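Local structure of uncharacterized protein (Azotobacter vinelandii, 6RK0) at residues T34-T42 against N110-G118. The protein binds FAD and heme b as a flavocytochrome and probably works as a low-potential terminal oxidase associated with the iron-only nitrogenase. Residues are numbered along the deposited sequence; the frame is centred on the assembly and turned at random. Where two conformers were deposited one is given.
Sequences TVKAILDAT and NFRSVMLLG. With FAD (flavin-adenine dinucleotide), chain G.
Val114 points from strand 110-118 toward the helix of segment 34-42, where, in the conformer given, its CG1 meets Leu39 CD2 at 3.7 Å and Ile38 CG2 at 3.9 Å. Its CG2 lies 4.2 Å from Val35 CG1. A short branched residue suits this place, because the segment axes come within 8.3 Å where they cross at 107°. Ile38, the helix residue most covered by the strand, lays CG1 3.9 Å from Arg112 CB and brings CD1 within 3.9 Å of Ser113 O. Leu116 extends this tight apolar layer more loosely, its CD1 4.3 Å from Leu39 CD2.

Toward Arg112 the packing turns looser and wetter. From a CB packed on Ile38, the chain bends at chi3 and carries NH1 beside Ala41 CB; NH1 also donates in the guanidinium plane to a water that bonds weakly to Ala37 O. The charge itself is met by Asp96 and the C-terminal carboxylate of Gly225.

The other strand face serves the cofactor. Ser113 OG donates to FAD N1A at 2.8 Å, and a short hydroxyl side chain suits this close approach, while Phe111 packs a ring face against the flavin's dimethylbenzene end. Met115, extended beyond CG, reaches CE to 3.5 Å from FAD C5A; an alanine here would probably leave the adenine without its thioether contact and freer to shift. A helix backing one face of an antiparallel strand whose opposite face holds flavin fits the FMN-binding split barrel of the pyridoxamine 5'-phosphate oxidase family.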
ATOM      1  N   THR A  34       3.795  -0.492 -19.465  1.00 13.18           N
ATOM      2  CA  THR A  34       3.133   0.090 -18.302  1.00 12.42           C
ATOM      3  C   THR A  34       3.329  -0.777 -17.059  1.00 11.09           C
ATOM      4  O   THR A  34       3.613  -0.263 -15.971  1.00 11.20           O
ATOM      5  CB  THR A  34       1.653   0.333 -18.586  1.00 13.41           C
ATOM      6  OG1 THR A  34       1.528   1.243 -19.689  1.00 15.13           O
ATOM      7  CG2 THR A  34       0.961   0.931 -17.339  1.00 13.19           C
ATOM      8  N   VAL A  35       3.192  -2.090 -17.201  1.00 10.80           N
ATOM      9  CA  VAL A  35       3.415  -2.995 -16.070  1.00 10.62           C
ATOM     10  C   VAL A  35       4.775  -2.727 -15.461  1.00 10.62           C
ATOM     11  O   VAL A  35       4.922  -2.528 -14.256  1.00 10.67           O
ATOM     12  CB  VAL A  35       3.269  -4.463 -16.523  1.00 10.99           C
ATOM     13  CG1 VAL A  35       3.702  -5.441 -15.458  1.00 12.06           C
ATOM     14  CG2 VAL A  35       1.847  -4.747 -17.015  1.00 11.46           C
ATOM     15  N   LYS A  36       5.816  -2.756 -16.310  1.00 10.69           N
ATOM     16  CA  LYS A  36       7.186  -2.549 -15.834  1.00 10.91           C
ATOM     17  C   LYS A  36       7.379  -1.161 -15.243  1.00 11.10           C
ATOM     18  O   LYS A  36       8.084  -1.001 -14.241  1.00 11.71           O
ATOM     19  CB  LYS A  36       8.190  -2.795 -16.968  1.00 11.30           C
ATOM     20  CG  LYS A  36       8.264  -4.237 -17.364  1.00 11.90           C
ATOM     21  CD  LYS A  36       9.230  -4.444 -18.541  1.00 13.48           C
ATOM     22  CE  LYS A  36       9.341  -5.907 -18.917  1.00 15.76           C
ATOM     23  NZ  LYS A  36      10.381  -6.058 -19.977  1.00 18.87           N
ATOM     24  N   ALA A  37       6.774  -0.136 -15.849  1.00 11.35           N
ATOM     25  CA  ALA A  37       6.971   1.217 -15.343  1.00 11.94           C
ATOM     26  C   ALA A  37       6.380   1.389 -13.954  1.00 11.75           C
ATOM     27  O   ALA A  37       6.948   2.108 -13.116  1.00 13.14           O
ATOM     28  CB  ALA A  37       6.379   2.246 -16.292  1.00 13.44           C
ATOM     29  N   ILE A  38       5.245   0.742 -13.665  1.00 10.95           N
ATOM     30  CA  ILE A  38       4.680   0.832 -12.323  1.00 10.95           C
ATOM     31  C   ILE A  38       5.531   0.033 -11.343  1.00 10.37           C
ATOM     32  O   ILE A  38       5.889   0.517 -10.264  1.00 10.93           O
ATOM     33  CB  ILE A  38       3.208   0.386 -12.325  1.00 11.44           C
ATOM     34  CG1 ILE A  38       2.356   1.285 -13.237  1.00 12.04           C
ATOM     35  CG2 ILE A  38       2.656   0.387 -10.915  1.00 12.00           C
ATOM     36  CD1 ILE A  38       0.932   0.818 -13.489  1.00 12.58           C
ATOM     37  N   LEU A  39       5.891  -1.198 -11.719  1.00 10.17           N
ATOM     38  CA  LEU A  39       6.711  -2.021 -10.840  1.00 10.48           C
ATOM     39  C   LEU A  39       8.053  -1.356 -10.535  1.00 10.88           C
ATOM     40  O   LEU A  39       8.588  -1.502  -9.435  1.00 12.34           O
ATOM     41  CB  LEU A  39       6.939  -3.374 -11.486  1.00 10.26           C
ATOM     42  CG  LEU A  39       5.704  -4.265 -11.656  1.00 10.10           C
ATOM     43  CD1 LEU A  39       6.094  -5.503 -12.440  1.00 10.73           C
ATOM     44  CD2 LEU A  39       5.099  -4.638 -10.293  1.00 11.00           C
ATOM     45  N   ASP A  40       8.616  -0.630 -11.496  1.00 10.53           N
ATOM     46  CA  ASP A  40       9.935  -0.055 -11.322  1.00 11.07           C
ATOM     47  C   ASP A  40       9.895   1.222 -10.492  1.00 11.05           C
ATOM     48  O   ASP A  40      10.943   1.694 -10.076  1.00 12.95           O
ATOM     49  CB  ASP A  40      10.566   0.239 -12.679  1.00 12.03           C
ATOM     50  CG  ASP A  40      10.952  -1.018 -13.441  1.00 12.67           C
ATOM     51  OD1 ASP A  40      10.950  -2.115 -12.839  1.00 12.83           O
ATOM     52  OD2 ASP A  40      11.260  -0.889 -14.658  1.00 13.86           O
ATOM     53  N   ALA A  41       8.721   1.790 -10.245  1.00 10.30           N
ATOM     54  CA  ALA A  41       8.581   3.066  -9.570  1.00 10.82           C
ATOM     55  C   ALA A  41       8.589   2.985  -8.054  1.00 10.44           C
ATOM     56  O   ALA A  41       8.697   4.035  -7.406  1.00 11.76           O
ATOM     57  CB  ALA A  41       7.314   3.768 -10.022  1.00 11.27           C
ATOM     58  N   THR A  42       8.473   1.797  -7.468  1.00  9.57           N
ATOM     59  CA  THR A  42       8.232   1.683  -6.039  1.00  9.38           C
ATOM     60  C   THR A  42       8.718   0.327  -5.556  1.00  9.06           C
ATOM     61  O   THR A  42       8.639  -0.646  -6.296  1.00 10.13           O
ATOM     62  CB  THR A  42       6.736   1.870  -5.736  1.00  9.24           C
ATOM     63  OG1 THR A  42       6.568   1.734  -4.321  1.00  9.31           O
ATOM     64  CG2 THR A  42       5.846   0.880  -6.476  1.00 10.01           C
ATOM     65  N   ASN A 110      -6.001  10.102  -8.370  1.00  8.25           N
ATOM     66  CA  ASN A 110      -5.043   9.726  -9.405  1.00  8.57           C
ATOM     67  C   ASN A 110      -4.138   8.665  -8.805  1.00  8.50           C
ATOM     68  O   ASN A 110      -3.804   8.703  -7.612  1.00  8.52           O
ATOM     69  CB  ASN A 110      -4.282  10.933  -9.916  1.00  8.90           C
ATOM     70  CG  ASN A 110      -5.160  11.782 -10.822  1.00  9.21           C
ATOM     71  OD1 ASN A 110      -6.053  11.227 -11.501  1.00 10.02           O
ATOM     72  ND2 ASN A 110      -4.935  13.080 -10.852  1.00  9.64           N
ATOM     73  N   PHE A 111      -3.752   7.696  -9.619  1.00  8.55           N
ATOM     74  CA  PHE A 111      -3.058   6.524  -9.097  1.00  8.26           C
ATOM     75  C   PHE A 111      -2.464   5.735 -10.249  1.00  8.01           C
ATOM     76  O   PHE A 111      -2.864   5.883 -11.419  1.00  8.58           O
ATOM     77  CB  PHE A 111      -4.016   5.623  -8.292  1.00  8.51           C
ATOM     78  CG  PHE A 111      -5.126   5.023  -9.097  1.00  9.28           C
ATOM     79  CD1 PHE A 111      -4.967   3.801  -9.757  1.00 10.87           C
ATOM     80  CD2 PHE A 111      -6.337   5.677  -9.233  1.00 11.93           C
ATOM     81  CE1 PHE A 111      -6.008   3.260 -10.515  1.00 13.58           C
ATOM     82  CE2 PHE A 111      -7.389   5.112  -9.987  1.00 15.37           C
ATOM     83  CZ  PHE A 111      -7.207   3.896 -10.606  1.00 15.84           C
ATOM     84  N   ARG A 112      -1.587   4.817  -9.867  1.00  8.25           N
ATOM     85  CA  ARG A 112      -1.112   3.729 -10.723  1.00  8.20           C
ATOM     86  C   ARG A 112      -1.216   2.451  -9.924  1.00  8.09           C
ATOM     87  O   ARG A 112      -0.767   2.423  -8.769  1.00  9.21           O
ATOM     88  CB  ARG A 112       0.359   3.953 -11.126  1.00  9.06           C
ATOM     89  CG  ARG A 112       0.570   5.143 -12.040  1.00  9.56           C
ATOM     90  CD  ARG A 112       2.012   5.627 -12.015  1.00 10.29           C
ATOM     91  NE  ARG A 112       2.263   6.348 -10.777  1.00  9.96           N
ATOM     92  CZ  ARG A 112       3.479   6.711 -10.381  1.00  9.99           C
ATOM     93  NH1 ARG A 112       4.562   6.278 -11.033  1.00 10.57           N
ATOM     94  NH2 ARG A 112       3.631   7.485  -9.327  1.00 10.18           N
ATOM     95  N   SER A 113      -1.759   1.385 -10.502  1.00  8.01           N
ATOM     96  CA  SER A 113      -1.782   0.118  -9.791  1.00  8.52           C
ATOM     97  C   SER A 113      -1.654  -1.044 -10.748  1.00  8.27           C
ATOM     98  O   SER A 113      -2.167  -1.002 -11.882  1.00  8.89           O
ATOM     99  CB  SER A 113      -2.962  -0.068  -8.872  1.00 10.86           C
ATOM    100  OG  SER A 113      -4.153  -0.041  -9.548  1.00 11.65           O
ATOM    101  N   VAL A 114      -0.982  -2.085 -10.277  0.60  8.33           N
ATOM    102  CA  VAL A 114      -0.838  -3.317 -11.043  0.60  8.54           C
ATOM    103  C   VAL A 114      -1.115  -4.496 -10.129  0.60  8.23           C
ATOM    104  O   VAL A 114      -0.718  -4.493  -8.954  0.60  8.74           O
ATOM    105  CB  VAL A 114       0.531  -3.419 -11.753  0.60 10.13           C
ATOM    106  CG1 VAL A 114       1.683  -3.364 -10.754  0.60  9.36           C
ATOM    107  CG2 VAL A 114       0.608  -4.677 -12.659  0.60 11.86           C
ATOM    108  N   MET A 115      -1.810  -5.493 -10.675  1.00  8.66           N
ATOM    109  CA  MET A 115      -2.027  -6.776 -10.016  1.00  8.88           C
ATOM    110  C   MET A 115      -1.359  -7.826 -10.887  1.00  8.99           C
ATOM    111  O   MET A 115      -1.625  -7.914 -12.093  1.00  9.95           O
ATOM    112  CB  MET A 115      -3.507  -7.101  -9.837  1.00  9.39           C
ATOM    113  CG  MET A 115      -4.208  -6.145  -8.893  1.00 10.11           C
ATOM    114  SD  MET A 115      -5.943  -6.585  -8.749  1.00 11.10           S
ATOM    115  CE  MET A 115      -6.545  -5.258  -7.697  1.00 11.48           C
ATOM    116  N   LEU A 116      -0.519  -8.635 -10.262  1.00  9.15           N
ATOM    117  CA  LEU A 116       0.126  -9.802 -10.860  1.00  9.25           C
ATOM    118  C   LEU A 116      -0.468 -11.048 -10.256  1.00  9.06           C
ATOM    119  O   LEU A 116      -0.526 -11.188  -9.022  1.00  9.63           O
ATOM    120  CB  LEU A 116       1.629  -9.814 -10.557  1.00  9.67           C
ATOM    121  CG  LEU A 116       2.430  -8.587 -10.915  1.00 10.21           C
ATOM    122  CD1 LEU A 116       3.883  -8.787 -10.585  1.00 11.08           C
ATOM    123  CD2 LEU A 116       2.241  -8.164 -12.367  1.00 11.18           C
ATOM    124  N   LEU A 117      -0.927 -11.965 -11.106  1.00  9.67           N
ATOM    125  CA  LEU A 117      -1.571 -13.181 -10.635  1.00 10.25           C
ATOM    126  C   LEU A 117      -0.755 -14.406 -11.030  1.00 10.51           C
ATOM    127  O   LEU A 117      -0.101 -14.424 -12.082  1.00 11.58           O
ATOM    128  CB  LEU A 117      -2.955 -13.340 -11.272  1.00 11.75           C
ATOM    129  CG  LEU A 117      -3.940 -12.222 -10.967  1.00 12.85           C
ATOM    130  CD1 LEU A 117      -5.304 -12.617 -11.394  1.00 15.44           C
ATOM    131  CD2 LEU A 117      -3.900 -11.680  -9.510  1.00 15.35           C
ATOM    132  N   GLY A 118      -0.858 -15.438 -10.214  1.00 10.72           N
ATOM    133  CA  GLY A 118      -0.371 -16.742 -10.634  1.00 11.28           C
ATOM    134  C   GLY A 118       0.355 -17.477  -9.539  1.00 10.67           C
ATOM    135  O   GLY A 118       0.208 -17.211  -8.349  1.00 11.03           O
TER
HETATM  136  PA  FAD G 404     -13.187  -5.688 -11.516  1.00  9.97           P
HETATM  137  O1A FAD G 404     -13.120  -4.833 -12.725  1.00 10.46           O
HETATM  138  O2A FAD G 404     -14.416  -6.514 -11.309  1.00 11.00           O
HETATM  139  O5B FAD G 404     -11.893  -6.608 -11.439  1.00 10.02           O
HETATM  140  C5B FAD G 404     -11.591  -7.493 -12.539  1.00  9.98           C
HETATM  141  C4B FAD G 404     -10.099  -7.551 -12.731  1.00  9.83           C
HETATM  142  O4B FAD G 404      -9.605  -6.224 -13.006  1.00  9.45           O
HETATM  143  C3B FAD G 404      -9.291  -7.986 -11.519  1.00  9.66           C
HETATM  144  O3B FAD G 404      -9.326  -9.384 -11.320  1.00  9.94           O
HETATM  145  C2B FAD G 404      -7.917  -7.400 -11.831  1.00  9.59           C
HETATM  146  O2B FAD G 404      -7.228  -8.272 -12.692  1.00 10.01           O
HETATM  147  C1B FAD G 404      -8.277  -6.090 -12.532  1.00  9.21           C
HETATM  148  N9A FAD G 404      -8.239  -4.936 -11.634  1.00  8.89           N
HETATM  149  C8A FAD G 404      -9.232  -4.457 -10.828  1.00  9.09           C
HETATM  150  N7A FAD G 404      -8.855  -3.445 -10.089  1.00  9.25           N
HETATM  151  C5A FAD G 404      -7.526  -3.255 -10.417  1.00  8.64           C
HETATM  152  C6A FAD G 404      -6.556  -2.328  -9.967  1.00  8.79           C
HETATM  153  N6A FAD G 404      -6.777  -1.397  -9.018  1.00  9.69           N
HETATM  154  N1A FAD G 404      -5.312  -2.425 -10.493  1.00  9.16           N
HETATM  155  C2A FAD G 404      -5.073  -3.362 -11.413  1.00  9.02           C
HETATM  156  N3A FAD G 404      -5.893  -4.289 -11.912  1.00  8.89           N
HETATM  157  C4A FAD G 404      -7.131  -4.165 -11.371  1.00  8.45           C
HETATM  158  N1  FAD G 404     -12.088   1.583  -5.689  1.00  9.36           N
HETATM  159  C2  FAD G 404     -13.223   1.870  -4.983  1.00 10.69           C
HETATM  160  O2  FAD G 404     -14.309   1.336  -5.252  1.00 12.32           O
HETATM  161  N3  FAD G 404     -13.173   2.746  -3.921  1.00 10.02           N
HETATM  162  C4  FAD G 404     -12.053   3.386  -3.487  1.00  9.63           C
HETATM  163  O4  FAD G 404     -12.066   4.107  -2.490  1.00 10.29           O
HETATM  164  C4X FAD G 404     -10.873   3.117  -4.279  1.00  9.02           C
HETATM  165  N5  FAD G 404      -9.724   3.737  -3.948  1.00  9.53           N
HETATM  166  C5X FAD G 404      -8.574   3.401  -4.666  1.00  9.21           C
HETATM  167  C6  FAD G 404      -7.348   3.982  -4.293  1.00  8.86           C
HETATM  168  C7  FAD G 404      -6.167   3.655  -4.958  1.00  8.91           C
HETATM  169  C7M FAD G 404      -4.864   4.309  -4.554  1.00  9.72           C
HETATM  170  C8  FAD G 404      -6.213   2.717  -6.013  1.00  8.77           C
HETATM  171  C8M FAD G 404      -4.968   2.271  -6.701  1.00  9.39           C
HETATM  172  C9  FAD G 404      -7.436   2.174  -6.401  1.00  8.77           C
HETATM  173  C9A FAD G 404      -8.605   2.482  -5.732  1.00  8.65           C
HETATM  174  N10 FAD G 404      -9.858   1.945  -6.109  1.00  8.74           N
HETATM  175  C10 FAD G 404     -10.985   2.185  -5.344  1.00  9.13           C
HETATM  176  C1' FAD G 404      -9.997   1.005  -7.234  1.00  8.72           C
HETATM  177  C2' FAD G 404      -9.984  -0.442  -6.775  1.00  8.87           C
HETATM  178  O2' FAD G 404      -8.645  -0.862  -6.576  1.00  8.57           O
HETATM  179  C3' FAD G 404     -10.645  -1.338  -7.819  1.00  9.02           C
HETATM  180  O3' FAD G 404      -9.978  -1.187  -9.064  1.00  9.06           O
HETATM  181  C4' FAD G 404     -12.129  -1.049  -8.002  1.00 10.07           C
HETATM  182  O4' FAD G 404     -12.774  -1.031  -6.729  1.00 10.98           O
HETATM  183  C5' FAD G 404     -12.787  -2.109  -8.847  1.00 10.52           C
HETATM  184  O5' FAD G 404     -12.531  -3.410  -8.278  1.00 10.24           O
HETATM  185  P   FAD G 404     -13.335  -4.686  -8.741  1.00 10.64           P
HETATM  186  O1P FAD G 404     -14.822  -4.471  -8.649  1.00 11.89           O
HETATM  187  O2P FAD G 404     -12.738  -5.877  -8.005  1.00 11.75           O
HETATM  188  O3P FAD G 404     -12.889  -4.752 -10.273  1.00 10.27           O
HETATM  189  O   HOH W   1       5.027   4.512 -13.276  1.00 17.22           O